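Local structure of ferrichrome ABC transporter substrate-binding protein (Staphylococcus pseudintermedius, 5FLY) at residues A150-D155 against K274-L279; I19-D24 against P82-T87; Q55-A60 against D253-W258; F8-A13 against A109-L114. The protein probably binds ferrichrome, an iron-loaded siderophore, as the solute-binding component of an ABC transporter for iron uptake. All coordinates share one frame; numbering follows the deposited sequence.

Contact 1 of 4, residues A150-D155 against K274-L279; sequences AHLGDD and KQLLAL
The C-terminal ends of helix 127-152, the long helix that joins the two lobes of a class III solute-binding protein, and of the C-terminal helix 262-278 meet here through His-151 and Leu-152 on one side and Leu-276, Leu-277 and Leu-279 on the other. His-151 NE2 donates to Leu-279 O at 2.7 Å, with an N-H...O angle of 154°. The acceptor lies only 5° out of the imidazole plane, while the donor is tilted from the plane of the carbonyl group. A chi1 of 179° puts His-151 CG anti to the backbone N, directing the ring at the end of helix 262-278. Leu-277 O sits over one ring face, 3.2 Å from His-151 NE2 but too poorly angled to bond, and Leu-276 O approaches the ring edge, 3.5 Å from His-151 CD2. On the aliphatic side, CD2 of Leu-277 leans against His-151 CB at 3.8 Å. The side chains of Leu-152 and Leu-276 cross at about a right angle, Leu-152 CD1 lying 3.9 Å from Leu-276 CD2, and Leu-152 CD2 rests against Leu-279 CB at 4.1 Å. Leu-152 and Leu-279 both also touch Tyr-248. Three carbonyl oxygens at and just past the helix end thus approach one imidazole, one over a face and two near the ring plane; the bond to Leu-279 O is consistent with a proton on NE2, and the nearby carbonyls could favour a cationic ring.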
loop_
_atom_site.group_PDB
_atom_site.type_symbol
_atom_site.label_atom_id
_atom_site.label_comp_id
_atom_site.label_asym_id
_atom_site.label_seq_id
_atom_site.Cartn_x
_atom_site.Cartn_y
_atom_site.Cartn_z
ATOM N N ALA A 150 11.583 -0.036 -22.496
ATOM C CA ALA A 150 12.363 -0.462 -23.656
ATOM C C ALA A 150 11.905 -1.846 -24.121
ATOM O O ALA A 150 11.923 -2.151 -25.316
ATOM C CB ALA A 150 13.845 -0.483 -23.319
ATOM N N HIS A 151 11.491 -2.676 -23.165
ATOM C CA HIS A 151 11.081 -4.042 -23.466
ATOM C C HIS A 151 9.650 -4.104 -23.992
ATOM O O HIS A 151 9.363 -4.796 -24.977
ATOM C CB HIS A 151 11.212 -4.920 -22.220
ATOM C CG HIS A 151 10.789 -6.336 -22.445
ATOM N ND1 HIS A 151 11.397 -7.153 -23.377
ATOM C CD2 HIS A 151 9.805 -7.074 -21.879
ATOM C CE1 HIS A 151 10.805 -8.334 -23.370
ATOM N NE2 HIS A 151 9.839 -8.313 -22.468
ATOM N N LEU A 152 8.752 -3.366 -23.349
ATOM C CA LEU A 152 7.326 -3.479 -23.652
ATOM C C LEU A 152 6.759 -2.353 -24.528
ATOM O O LEU A 152 5.730 -2.541 -25.200
ATOM C CB LEU A 152 6.535 -3.544 -22.339
ATOM C CG LEU A 152 6.783 -4.759 -21.439
ATOM C CD1 LEU A 152 5.991 -4.612 -20.138
ATOM C CD2 LEU A 152 6.420 -6.076 -22.142
ATOM N N GLY A 153 7.416 -1.195 -24.520
ATOM C CA GLY A 153 6.923 -0.017 -25.219
ATOM C C GLY A 153 6.701 1.158 -24.278
ATOM O O GLY A 153 6.237 0.984 -23.150
ATOM N N ASP A 154 7.030 2.361 -24.741
ATOM C CA ASP A 154 6.946 3.555 -23.901
ATOM C C ASP A 154 5.539 3.901 -23.416
ATOM O O ASP A 154 5.393 4.510 -22.357
ATOM C CB ASP A 154 7.510 4.766 -24.646
ATOM C CG ASP A 154 8.984 4.630 -24.944
ATOM O OD1 ASP A 154 9.703 3.974 -24.155
ATOM O OD2 ASP A 154 9.427 5.182 -25.972
ATOM N N ASP A 155 4.518 3.525 -24.186
ATOM C CA ASP A 155 3.140 3.917 -23.882
ATOM C C ASP A 155 2.352 2.795 -23.214
ATOM O O ASP A 155 1.129 2.878 -23.070
ATOM C CB ASP A 155 2.431 4.368 -25.160
ATOM C CG ASP A 155 3.114 5.568 -25.813
ATOM O OD1 ASP A 155 3.851 6.299 -25.110
ATOM O OD2 ASP A 155 2.910 5.784 -27.027
ATOM N N LYS A 274 10.750 -8.240 -12.663
ATOM C CA LYS A 274 11.074 -9.572 -13.175
ATOM C C LYS A 274 9.971 -10.084 -14.096
ATOM O O LYS A 274 10.238 -10.567 -15.202
ATOM C CB LYS A 274 11.297 -10.564 -12.028
ATOM C CG LYS A 274 11.475 -12.014 -12.496
ATOM C CD LYS A 274 12.056 -12.903 -11.401
ATOM C CE LYS A 274 11.093 -13.102 -10.252
ATOM N NZ LYS A 274 9.879 -13.851 -10.669
ATOM N N GLN A 275 8.730 -9.983 -13.642
ATOM C CA GLN A 275 7.635 -10.553 -14.402
ATOM C C GLN A 275 7.352 -9.719 -15.662
ATOM O O GLN A 275 7.030 -10.274 -16.704
ATOM C CB GLN A 275 6.378 -10.690 -13.528
ATOM C CG GLN A 275 6.540 -11.724 -12.415
ATOM C CD GLN A 275 5.224 -12.336 -11.958
ATOM O OE1 GLN A 275 4.507 -12.949 -12.743
ATOM N NE2 GLN A 275 4.908 -12.181 -10.673
ATOM N N LEU A 276 7.525 -8.400 -15.583
ATOM C CA LEU A 276 7.306 -7.552 -16.750
ATOM C C LEU A 276 8.367 -7.807 -17.823
ATOM O O LEU A 276 8.048 -7.859 -19.010
ATOM C CB LEU A 276 7.284 -6.068 -16.350
ATOM C CG LEU A 276 6.035 -5.637 -15.584
ATOM C CD1 LEU A 276 6.222 -4.296 -14.907
ATOM C CD2 LEU A 276 4.843 -5.574 -16.523
ATOM N N LEU A 277 9.619 -7.965 -17.403
ATOM C CA LEU A 277 10.699 -8.177 -18.364
ATOM C C LEU A 277 10.659 -9.593 -18.953
ATOM O O LEU A 277 11.233 -9.834 -20.019
ATOM C CB LEU A 277 12.051 -7.909 -17.714
ATOM C CG LEU A 277 12.404 -6.458 -17.397
ATOM C CD1 LEU A 277 13.774 -6.385 -16.782
ATOM C CD2 LEU A 277 12.316 -5.562 -18.629
ATOM N N ALA A 278 9.969 -10.509 -18.272
ATOM C CA ALA A 278 9.847 -11.903 -18.729
ATOM C C ALA A 278 8.740 -12.077 -19.766
ATOM O O ALA A 278 8.659 -13.115 -20.444
ATOM C CB ALA A 278 9.596 -12.812 -17.544
ATOM N N LEU A 279 7.888 -11.066 -19.885
ATOM C CA LEU A 279 6.803 -11.090 -20.860
ATOM C C LEU A 279 7.354 -11.197 -22.283
ATOM O O LEU A 279 8.426 -10.662 -22.577
ATOM C CB LEU A 279 5.916 -9.840 -20.733
ATOM C CG LEU A 279 5.091 -9.685 -19.448
ATOM C CD1 LEU A 279 4.287 -8.399 -19.508
ATOM C CD2 LEU A 279 4.182 -10.873 -19.248
#

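Contact 2 of 4, residues I19-D24 against P82-T87; sequences IDIPKD and PDLIIT
Pro-22 packs against the flat carboxylate of Asp-83: its CG lies 3.8 Å from Asp-83 CG and 3.7 Å from Asp-83 OD2. The two oxygens of that group are engaged by backbone N-H groups, OD1 by Arg-27 N and OD2 by Lys-26 N. CG of Asp-83 sits between its own backbone N and carbonyl carbon (chi1 63°). The proline ring also covers the main chain, with Pro-22 CG 3.4 Å from Asp-83 O. Next to it, the two strands meet through branched side chains that cross obliquely, Ile-21 CG2 touching Leu-84 CD1 at 3.6 Å, while Pro-22 CD reaches Leu-84 CB at 4.3 Å. Here the end of strand 15-22 of the N-terminal beta-hairpin comes against the start of strand 84-88 in the five-stranded parallel sheet. Each strand has its backbone partners in its own sheet: Ile-21 pairs with Lys-6, Leu-84 with Val-29. Between the two segments there are only van der Waals contacts, part carbon on carbon and part proline carbon on oxygen, and Pro-22 has no N-H to offer. The hydrogen bonds come just after Asp-24, where the two N-H groups of Lys-26 and Arg-27 grip the Asp-83 carboxylate and probably offset part of its charge.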
loop_
_atom_site.group_PDB
_atom_site.type_symbol
_atom_site.label_atom_id
_atom_site.label_comp_id
_atom_site.label_asym_id
_atom_site.label_seq_id
_atom_site.Cartn_x
_atom_site.Cartn_y
_atom_site.Cartn_z
ATOM N N ILE A 19 -1.448 17.977 15.893
ATOM C CA ILE A 19 -1.585 16.972 16.925
ATOM C C ILE A 19 -0.297 16.936 17.736
ATOM O O ILE A 19 0.760 16.649 17.198
ATOM C CB ILE A 19 -1.880 15.602 16.318
ATOM C CG1 ILE A 19 -3.163 15.685 15.481
ATOM C CG2 ILE A 19 -1.982 14.540 17.422
ATOM C CD1 ILE A 19 -3.497 14.431 14.739
ATOM N N ASP A 20 -0.387 17.247 19.026
ATOM C CA ASP A 20 0.785 17.213 19.893
ATOM C C ASP A 20 1.166 15.759 20.221
ATOM O O ASP A 20 0.364 15.001 20.773
ATOM C CB ASP A 20 0.528 18.029 21.177
ATOM C CG ASP A 20 0.523 19.562 20.928
ATOM O OD1 ASP A 20 1.377 20.093 20.179
ATOM O OD2 ASP A 20 -0.355 20.257 21.477
ATOM N N ILE A 21 2.387 15.377 19.863
ATOM C CA ILE A 21 2.889 14.023 20.094
ATOM C C ILE A 21 4.262 14.102 20.762
ATOM O O ILE A 21 4.854 15.176 20.825
ATOM C CB ILE A 21 2.976 13.217 18.773
ATOM C CG1 ILE A 21 3.990 13.830 17.795
ATOM C CG2 ILE A 21 1.590 13.138 18.133
ATOM C CD1 ILE A 21 4.396 12.870 16.708
ATOM N N PRO A 22 4.768 12.971 21.274
ATOM C CA PRO A 22 6.106 13.048 21.858
ATOM C C PRO A 22 7.141 13.479 20.823
ATOM O O PRO A 22 7.053 13.089 19.663
ATOM C CB PRO A 22 6.357 11.613 22.353
ATOM C CG PRO A 22 5.017 11.015 22.499
ATOM C CD PRO A 22 4.195 11.621 21.396
ATOM N N LYS A 23 8.119 14.280 21.239
ATOM C CA LYS A 23 9.246 14.612 20.374
ATOM C C LYS A 23 9.991 13.350 19.965
ATOM O O LYS A 23 10.415 13.206 18.815
ATOM C CB LYS A 23 10.198 15.577 21.081
ATOM C CG LYS A 23 11.356 16.036 20.228
ATOM C CD LYS A 23 12.160 17.151 20.913
ATOM C CE LYS A 23 13.007 16.649 22.088
ATOM N NZ LYS A 23 14.091 15.678 21.697
ATOM N N ASP A 24 10.160 12.450 20.933
ATOM C CA ASP A 24 10.755 11.140 20.700
ATOM C C ASP A 24 9.846 10.031 21.220
ATOM O O ASP A 24 9.946 9.632 22.382
ATOM C CB ASP A 24 12.113 11.072 21.377
ATOM C CG ASP A 24 12.840 9.740 21.148
ATOM O OD1 ASP A 24 12.501 8.968 20.209
ATOM O OD2 ASP A 24 13.801 9.499 21.911
ATOM N N PRO A 82 0.955 3.000 25.697
ATOM C CA PRO A 82 1.553 3.752 24.593
ATOM C C PRO A 82 1.765 5.232 24.916
ATOM O O PRO A 82 1.033 5.772 25.753
ATOM C CB PRO A 82 0.519 3.601 23.466
ATOM C CG PRO A 82 -0.776 3.361 24.170
ATOM C CD PRO A 82 -0.444 2.617 25.415
ATOM N N ASP A 83 2.739 5.872 24.281
ATOM C CA ASP A 83 2.794 7.334 24.310
ATOM C C ASP A 83 2.343 7.920 22.968
ATOM O O ASP A 83 2.244 9.137 22.824
ATOM C CB ASP A 83 4.191 7.842 24.716
ATOM C CG ASP A 83 5.308 7.459 23.753
ATOM O OD1 ASP A 83 5.098 6.724 22.769
ATOM O OD2 ASP A 83 6.448 7.921 24.024
ATOM N N LEU A 84 2.008 7.047 22.019
ATOM C CA LEU A 84 1.525 7.461 20.709
ATOM C C LEU A 84 0.791 6.292 20.078
ATOM O O LEU A 84 1.298 5.167 20.093
ATOM C CB LEU A 84 2.691 7.919 19.808
ATOM C CG LEU A 84 2.329 8.309 18.373
ATOM C CD1 LEU A 84 1.435 9.531 18.338
ATOM C CD2 LEU A 84 3.594 8.566 17.542
ATOM N N ILE A 85 -0.386 6.572 19.506
ATOM C CA ILE A 85 -1.188 5.578 18.799
ATOM C C ILE A 85 -1.401 6.033 17.362
ATOM O O ILE A 85 -1.687 7.196 17.140
ATOM C CB ILE A 85 -2.554 5.379 19.480
ATOM C CG1 ILE A 85 -2.361 4.890 20.924
ATOM C CG2 ILE A 85 -3.422 4.420 18.679
ATOM C CD1 ILE A 85 -3.599 5.036 21.787
ATOM N N ILE A 86 -1.203 5.122 16.404
ATOM C CA ILE A 86 -1.393 5.387 14.983
ATOM C C ILE A 86 -2.530 4.526 14.473
ATOM O O ILE A 86 -2.521 3.322 14.656
ATOM C CB ILE A 86 -0.125 5.062 14.135
ATOM C CG1 ILE A 86 1.129 5.693 14.737
ATOM C CG2 ILE A 86 -0.329 5.478 12.662
ATOM C CD1 ILE A 86 1.103 7.183 14.798
ATOM N N THR A 87 -3.524 5.147 13.845
ATOM C CA THR A 87 -4.634 4.391 13.274
ATOM C C THR A 87 -5.164 5.112 12.041
ATOM O O THR A 87 -4.508 6.020 11.517
ATOM C CB THR A 87 -5.775 4.169 14.313
ATOM O OG1 THR A 87 -6.687 3.177 13.813
ATOM C CG2 THR A 87 -6.493 5.481 14.664
#

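Contact 3 of 4, residues Q55-A60 against D253-W258; sequences QSPVLA and DSSVYW. With 7PG (2,5,8,11,14,17,20,23-octaoxapentacosan-25-ol), chain P.
The backbones come together where two helices begin, Ser-56 CA directing a C-H toward Ser-255 O at 3.4 Å (133° at the hydrogen). This is a contact between the two lobes of the class III binding-protein fold, beside the ligand cleft: helix 57-62 belongs to the N-terminal lobe, helix 254-257 to the C-terminal one. Each helix is capped by its own residue. Ser-56 OG, anti to its backbone N (chi1 161°), accepts almost straight from Leu-59 N at 3.1 Å and weakly from Val-58 N. The same hydroxyl bonds a water at 2.7 Å, and that water donates to Val-256 O, so a capping group doubles as a link between lobes. On the other helix, Asp-253 OD1 accepts from both N and OG of Ser-255, which reach it from the same face of the carboxylate. Ser-255 OG also touches Pro-57 CD at 3.3 Å, and its CB packs on Gln-55 O. Val-256 spreads its two methyls over the first turn of helix 57-62: CG2 meets Pro-57 CG at 3.8 Å and CG1 meets Val-58 CG2 at 3.9 Å, both pairs crossing at about a right angle. Trp-258 forms part of the pocket wall, its NE1 bonded to Glu-162. One indole face has Ser-254 O and Ser-255 CA above its rim; over the centre of the opposite face lies 7PG O1, 3.5 Å above the plane. The ligand's other end returns to this residue, 7PG C15 lying 3.3 Å from Trp-258 O.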
loop_
_atom_site.group_PDB
_atom_site.type_symbol
_atom_site.label_atom_id
_atom_site.label_comp_id
_atom_site.label_asym_id
_atom_site.label_seq_id
_atom_site.Cartn_x
_atom_site.Cartn_y
_atom_site.Cartn_z
ATOM N N GLN A 55 -0.667 -11.305 8.248
ATOM C CA GLN A 55 -1.223 -11.858 7.025
ATOM C C GLN A 55 -0.386 -11.501 5.794
ATOM O O GLN A 55 -0.588 -12.084 4.735
ATOM C CB GLN A 55 -2.665 -11.395 6.856
ATOM C CG GLN A 55 -3.607 -12.108 7.820
ATOM C CD GLN A 55 -4.479 -11.155 8.601
ATOM O OE1 GLN A 55 -5.164 -10.301 8.028
ATOM N NE2 GLN A 55 -4.475 -11.305 9.918
ATOM N N SER A 56 0.544 -10.558 5.936
ATOM C CA SER A 56 1.545 -10.289 4.895
ATOM C C SER A 56 2.851 -11.024 5.182
ATOM O O SER A 56 3.437 -10.843 6.251
ATOM C CB SER A 56 1.841 -8.795 4.781
ATOM O OG SER A 56 3.085 -8.602 4.112
ATOM N N PRO A 57 3.326 -11.851 4.228
ATOM C CA PRO A 57 4.583 -12.557 4.492
ATOM C C PRO A 57 5.730 -11.583 4.701
ATOM O O PRO A 57 6.659 -11.879 5.453
ATOM C CB PRO A 57 4.792 -13.398 3.229
ATOM C CG PRO A 57 3.424 -13.529 2.629
ATOM C CD PRO A 57 2.718 -12.261 2.947
ATOM N N VAL A 58 5.638 -10.426 4.054
ATOM C CA VAL A 58 6.675 -9.409 4.140
ATOM C C VAL A 58 6.711 -8.805 5.535
ATOM O O VAL A 58 7.755 -8.777 6.180
ATOM C CB VAL A 58 6.447 -8.284 3.110
ATOM C CG1 VAL A 58 7.519 -7.190 3.251
ATOM C CG2 VAL A 58 6.431 -8.863 1.683
ATOM N N LEU A 59 5.573 -8.297 5.991
ATOM C CA LEU A 59 5.532 -7.638 7.291
ATOM C C LEU A 59 5.627 -8.627 8.457
ATOM O O LEU A 59 6.177 -8.285 9.491
ATOM C CB LEU A 59 4.262 -6.796 7.427
ATOM C CG LEU A 59 4.071 -5.726 6.351
ATOM C CD1 LEU A 59 2.744 -5.004 6.559
ATOM C CD2 LEU A 59 5.221 -4.731 6.329
ATOM N N ALA A 60 5.115 -9.849 8.299
ATOM C CA ALA A 60 5.105 -10.802 9.408
ATOM C C ALA A 60 6.513 -11.052 9.933
ATOM O O ALA A 60 6.727 -11.113 11.141
ATOM C CB ALA A 60 4.448 -12.131 8.983
ATOM N N ASP A 253 0.848 -12.374 -5.812
ATOM C CA ASP A 253 0.392 -12.785 -4.485
ATOM C C ASP A 253 -0.177 -11.594 -3.728
ATOM O O ASP A 253 0.573 -10.724 -3.296
ATOM C CB ASP A 253 1.567 -13.406 -3.711
ATOM C CG ASP A 253 1.169 -13.956 -2.352
ATOM O OD1 ASP A 253 0.173 -13.509 -1.755
ATOM O OD2 ASP A 253 1.900 -14.839 -1.858
ATOM N N SER A 254 -1.498 -11.553 -3.555
ATOM C CA SER A 254 -2.121 -10.377 -2.971
ATOM C C SER A 254 -1.643 -10.101 -1.544
ATOM O O SER A 254 -1.514 -8.940 -1.177
ATOM C CB SER A 254 -3.649 -10.500 -3.008
ATOM O OG SER A 254 -4.087 -11.684 -2.399
ATOM N N SER A 255 -1.344 -11.137 -0.756
ATOM C CA SER A 255 -0.952 -10.924 0.642
ATOM C C SER A 255 0.400 -10.225 0.716
ATOM O O SER A 255 0.678 -9.534 1.691
ATOM C CB SER A 255 -0.917 -12.242 1.413
ATOM O OG SER A 255 0.169 -13.066 1.033
ATOM N N VAL A 256 1.229 -10.416 -0.310
ATOM C CA VAL A 256 2.504 -9.719 -0.400
ATOM C C VAL A 256 2.292 -8.293 -0.893
ATOM O O VAL A 256 2.954 -7.361 -0.439
ATOM C CB VAL A 256 3.474 -10.460 -1.351
ATOM C CG1 VAL A 256 4.684 -9.591 -1.712
ATOM C CG2 VAL A 256 3.934 -11.758 -0.715
ATOM N N TYR A 257 1.357 -8.128 -1.825
ATOM C CA TYR A 257 1.204 -6.875 -2.578
ATOM C C TYR A 257 0.267 -5.823 -1.969
ATOM O O TYR A 257 0.187 -4.710 -2.485
ATOM C CB TYR A 257 0.714 -7.205 -3.992
ATOM C CG TYR A 257 1.816 -7.491 -4.982
ATOM C CD1 TYR A 257 2.579 -8.654 -4.900
ATOM C CD2 TYR A 257 2.101 -6.594 -5.994
ATOM C CE1 TYR A 257 3.592 -8.904 -5.802
ATOM C CE2 TYR A 257 3.113 -6.833 -6.897
ATOM C CZ TYR A 257 3.852 -7.998 -6.792
ATOM O OH TYR A 257 4.854 -8.252 -7.689
ATOM N N TRP A 258 -0.452 -6.152 -0.901
ATOM C CA TRP A 258 -1.439 -5.206 -0.372
ATOM C C TRP A 258 -0.843 -3.864 0.041
ATOM O O TRP A 258 -1.480 -2.828 -0.141
ATOM C CB TRP A 258 -2.171 -5.772 0.839
ATOM C CG TRP A 258 -3.210 -6.787 0.520
ATOM C CD1 TRP A 258 -4.043 -6.801 -0.562
ATOM C CD2 TRP A 258 -3.507 -7.958 1.282
ATOM N NE1 TRP A 258 -4.850 -7.916 -0.515
ATOM C CE2 TRP A 258 -4.538 -8.641 0.609
ATOM C CE3 TRP A 258 -3.001 -8.498 2.479
ATOM C CZ2 TRP A 258 -5.074 -9.833 1.087
ATOM C CZ3 TRP A 258 -3.541 -9.692 2.950
ATOM C CH2 TRP A 258 -4.562 -10.341 2.254
HETATM C C2 7PG P . -5.962 -5.334 3.401
HETATM O O1 7PG P . -6.415 -6.567 2.912
HETATM C C3 7PG P . -7.113 -6.464 1.705
HETATM C C4 7PG P . -8.616 -6.530 1.963
HETATM O O2 7PG P . -9.317 -6.795 0.778
HETATM C C5 7PG P . -9.030 -5.927 -0.279
HETATM C C6 7PG P . -10.271 -5.634 -1.117
HETATM O O3 7PG P . -10.214 -4.314 -1.587
HETATM C C7 7PG P . -10.710 -3.326 -0.727
HETATM C C8 7PG P . -10.280 -1.950 -1.243
HETATM O O4 7PG P . -10.620 -0.907 -0.364
HETATM C C9 7PG P . -10.074 -1.022 0.913
HETATM C C10 7PG P . -9.857 0.323 1.611
HETATM O O5 7PG P . -8.735 0.163 2.442
HETATM C C11 7PG P . -8.137 1.318 2.966
HETATM C C12 7PG P . -6.685 1.003 3.343
HETATM O O6 7PG P . -5.799 1.800 2.598
HETATM C C13 7PG P . -5.201 1.223 1.469
HETATM C C14 7PG P . -4.198 0.155 1.893
HETATM O O7 7PG P . -3.048 0.289 1.108
HETATM C C15 7PG P . -1.857 -0.125 1.723
HETATM O O HOH W 1 3.309 -6.683 2.195
#

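Contact 4 of 4, residues F8-A13 against A109-L114; sequences FNLKTA and AKYNYL
Tyr-111 OH takes a nearly straight hydrogen bond from Lys-11 N, 3.1 Å long with an N-H...O angle of 172°. A water in the plane of the tyrosine ring bonds the same hydroxyl at 2.7 Å and donates to Asn-9 O at 2.6 Å, tying the phenol to the strand backbone at a second point. Lys-11 also lays its aliphatic chain over one ring face in a CH-pi contact: Lys-11 CD stands 4.2 Å from the centroid of the Tyr-111 ring, 24° off the normal, displaced toward CE2. Leu-10 CD1 comes to the ring edge, 4.2 Å from Tyr-111 CE1, and Phe-8 reaches the hydroxyl tip to tip through CZ. Beyond the ring, Lys-11 bends at chi3 (125°), which places CE, and a second water donates to Lys-110 O. Lys-110 meets the strand backbone, its CG 3.7 Å from Lys-11 O and its CE near the peptide of Thr-12 and Ala-13. The contact lays strand 5-12 of the N-terminal beta-hairpin on the turn leading into helix 113-124. Backbone bonds of Phe-8 to Ile-19 and Leu-10 to Glu-17 hold this strand to its hairpin partner. Gln-116 and Ala-119 of the helix also touch Tyr-111, Phe-8 packs on Ala-119 and Ile-123, and Asn-112 OD1 caps the helix start, accepting from Glu-115 N and weakly from Leu-114 N.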
loop_
_atom_site.group_PDB
_atom_site.type_symbol
_atom_site.label_atom_id
_atom_site.label_comp_id
_atom_site.label_asym_id
_atom_site.label_seq_id
_atom_site.Cartn_x
_atom_site.Cartn_y
_atom_site.Cartn_z
ATOM N N PHE A 8 2.649 17.406 15.263
ATOM C CA PHE A 8 2.596 16.710 13.990
ATOM C C PHE A 8 1.467 17.316 13.174
ATOM O O PHE A 8 0.344 17.392 13.641
ATOM C CB PHE A 8 2.378 15.219 14.183
ATOM C CG PHE A 8 2.240 14.488 12.902
ATOM C CD1 PHE A 8 3.368 14.168 12.168
ATOM C CD2 PHE A 8 0.995 14.155 12.402
ATOM C CE1 PHE A 8 3.264 13.504 10.974
ATOM C CE2 PHE A 8 0.876 13.508 11.205
ATOM C CZ PHE A 8 2.015 13.170 10.484
ATOM N N ASN A 9 1.778 17.767 11.966
ATOM C CA ASN A 9 0.790 18.424 11.123
ATOM C C ASN A 9 0.097 17.434 10.204
ATOM O O ASN A 9 0.598 17.108 9.131
ATOM C CB ASN A 9 1.466 19.527 10.325
ATOM C CG ASN A 9 2.128 20.551 11.219
ATOM O OD1 ASN A 9 1.521 21.032 12.176
ATOM N ND2 ASN A 9 3.386 20.870 10.933
ATOM N N LEU A 10 -1.057 16.946 10.639
ATOM C CA LEU A 10 -1.804 15.942 9.890
ATOM C C LEU A 10 -2.651 16.573 8.793
ATOM O O LEU A 10 -3.421 17.487 9.061
ATOM C CB LEU A 10 -2.700 15.149 10.845
ATOM C CG LEU A 10 -3.605 14.067 10.252
ATOM C CD1 LEU A 10 -2.769 12.948 9.639
ATOM C CD2 LEU A 10 -4.550 13.529 11.306
ATOM N N LYS A 11 -2.512 16.080 7.567
ATOM C CA LYS A 11 -3.378 16.508 6.476
ATOM C C LYS A 11 -4.749 15.865 6.598
ATOM O O LYS A 11 -4.850 14.643 6.643
ATOM C CB LYS A 11 -2.777 16.145 5.120
ATOM C CG LYS A 11 -1.398 16.714 4.893
ATOM C CD LYS A 11 -0.871 16.334 3.517
ATOM C CE LYS A 11 -0.482 17.581 2.746
ATOM N NZ LYS A 11 -0.124 17.299 1.319
ATOM N N THR A 12 -5.792 16.690 6.633
ATOM C CA THR A 12 -7.157 16.210 6.789
ATOM C C THR A 12 -8.076 16.925 5.808
ATOM O O THR A 12 -7.658 17.861 5.121
ATOM C CB THR A 12 -7.697 16.456 8.209
ATOM O OG1 THR A 12 -7.963 17.852 8.373
ATOM C CG2 THR A 12 -6.710 15.998 9.288
ATOM N N ALA A 13 -9.335 16.500 5.780
ATOM C CA ALA A 13 -10.351 17.138 4.948
ATOM C C ALA A 13 -10.488 18.611 5.282
ATOM O O ALA A 13 -10.823 19.423 4.412
ATOM C CB ALA A 13 -11.697 16.440 5.121
ATOM N N ALA A 109 -5.890 8.598 2.240
ATOM C CA ALA A 109 -5.826 9.104 0.874
ATOM C C ALA A 109 -5.177 10.485 0.731
ATOM O O ALA A 109 -4.889 10.912 -0.389
ATOM C CB ALA A 109 -7.224 9.130 0.267
ATOM N N LYS A 110 -4.919 11.172 1.842
ATOM C CA LYS A 110 -4.302 12.501 1.784
ATOM C C LYS A 110 -2.791 12.479 1.539
ATOM O O LYS A 110 -2.195 13.531 1.297
ATOM C CB LYS A 110 -4.589 13.263 3.078
ATOM C CG LYS A 110 -6.044 13.597 3.280
ATOM C CD LYS A 110 -6.535 14.531 2.203
ATOM C CE LYS A 110 -7.993 14.891 2.392
ATOM N NZ LYS A 110 -8.402 15.843 1.323
ATOM N N TYR A 111 -2.183 11.296 1.591
ATOM C CA TYR A 111 -0.738 11.138 1.380
ATOM C C TYR A 111 -0.450 10.146 0.256
ATOM O O TYR A 111 -0.929 9.010 0.300
ATOM C CB TYR A 111 -0.039 10.627 2.651
ATOM C CG TYR A 111 -0.084 11.575 3.830
ATOM C CD1 TYR A 111 -1.168 11.601 4.697
ATOM C CD2 TYR A 111 0.973 12.443 4.077
ATOM C CE1 TYR A 111 -1.195 12.475 5.774
ATOM C CE2 TYR A 111 0.954 13.311 5.155
ATOM C CZ TYR A 111 -0.133 13.322 5.997
ATOM O OH TYR A 111 -0.133 14.187 7.081
ATOM N N ASN A 112 0.343 10.550 -0.735
ATOM C CA ASN A 112 0.862 9.551 -1.665
ATOM C C ASN A 112 1.940 8.776 -0.919
ATOM O O ASN A 112 2.315 9.135 0.197
ATOM C CB ASN A 112 1.371 10.165 -2.984
ATOM C CG ASN A 112 2.667 10.962 -2.839
ATOM O OD1 ASN A 112 3.614 10.560 -2.168
ATOM N ND2 ASN A 112 2.716 12.105 -3.512
ATOM N N TYR A 113 2.416 7.694 -1.517
ATOM C CA TYR A 113 3.225 6.727 -0.788
ATOM C C TYR A 113 4.573 7.275 -0.334
ATOM O O TYR A 113 5.104 6.830 0.675
ATOM C CB TYR A 113 3.402 5.468 -1.643
ATOM C CG TYR A 113 4.399 5.538 -2.772
ATOM C CD1 TYR A 113 4.170 6.308 -3.907
ATOM C CD2 TYR A 113 5.535 4.756 -2.729
ATOM C CE1 TYR A 113 5.098 6.345 -4.940
ATOM C CE2 TYR A 113 6.452 4.777 -3.743
ATOM C CZ TYR A 113 6.229 5.560 -4.854
ATOM O OH TYR A 113 7.180 5.541 -5.857
ATOM N N LEU A 114 5.116 8.246 -1.063
ATOM C CA LEU A 114 6.375 8.875 -0.664
ATOM C C LEU A 114 6.148 9.901 0.456
ATOM O O LEU A 114 6.878 9.911 1.450
ATOM C CB LEU A 114 7.052 9.537 -1.875
ATOM C CG LEU A 114 7.438 8.572 -3.007
ATOM C CD1 LEU A 114 8.058 9.300 -4.193
ATOM C CD2 LEU A 114 8.389 7.506 -2.531
HETATM O O HOH W 2 1.990 15.767 7.354
HETATM O O HOH W 3 0.261 14.864 1.141
#

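Contacts 2 and 4 share the hairpin of strands 5-12 and 15-22: they touch, with centres 16 Å apart, and contact 2 is nested within the chain loop that contact 4 closes. The hairpin is thereby fastened to the parallel sheet and to the start of helix 113-124. Contact 1 lies on the opposite side of the chain's centre from contact 2, about 43 Å between centres, where the long helix 127-152 ends. Contact 3, 10 Å from the centre of the chain, lies between these extremes, 24 Å from contact 1 and 27 Å from contact 2 between centres. Its segments alternate along the chain with those of all three others. In space it joins helices of the two lobes beside the ligand.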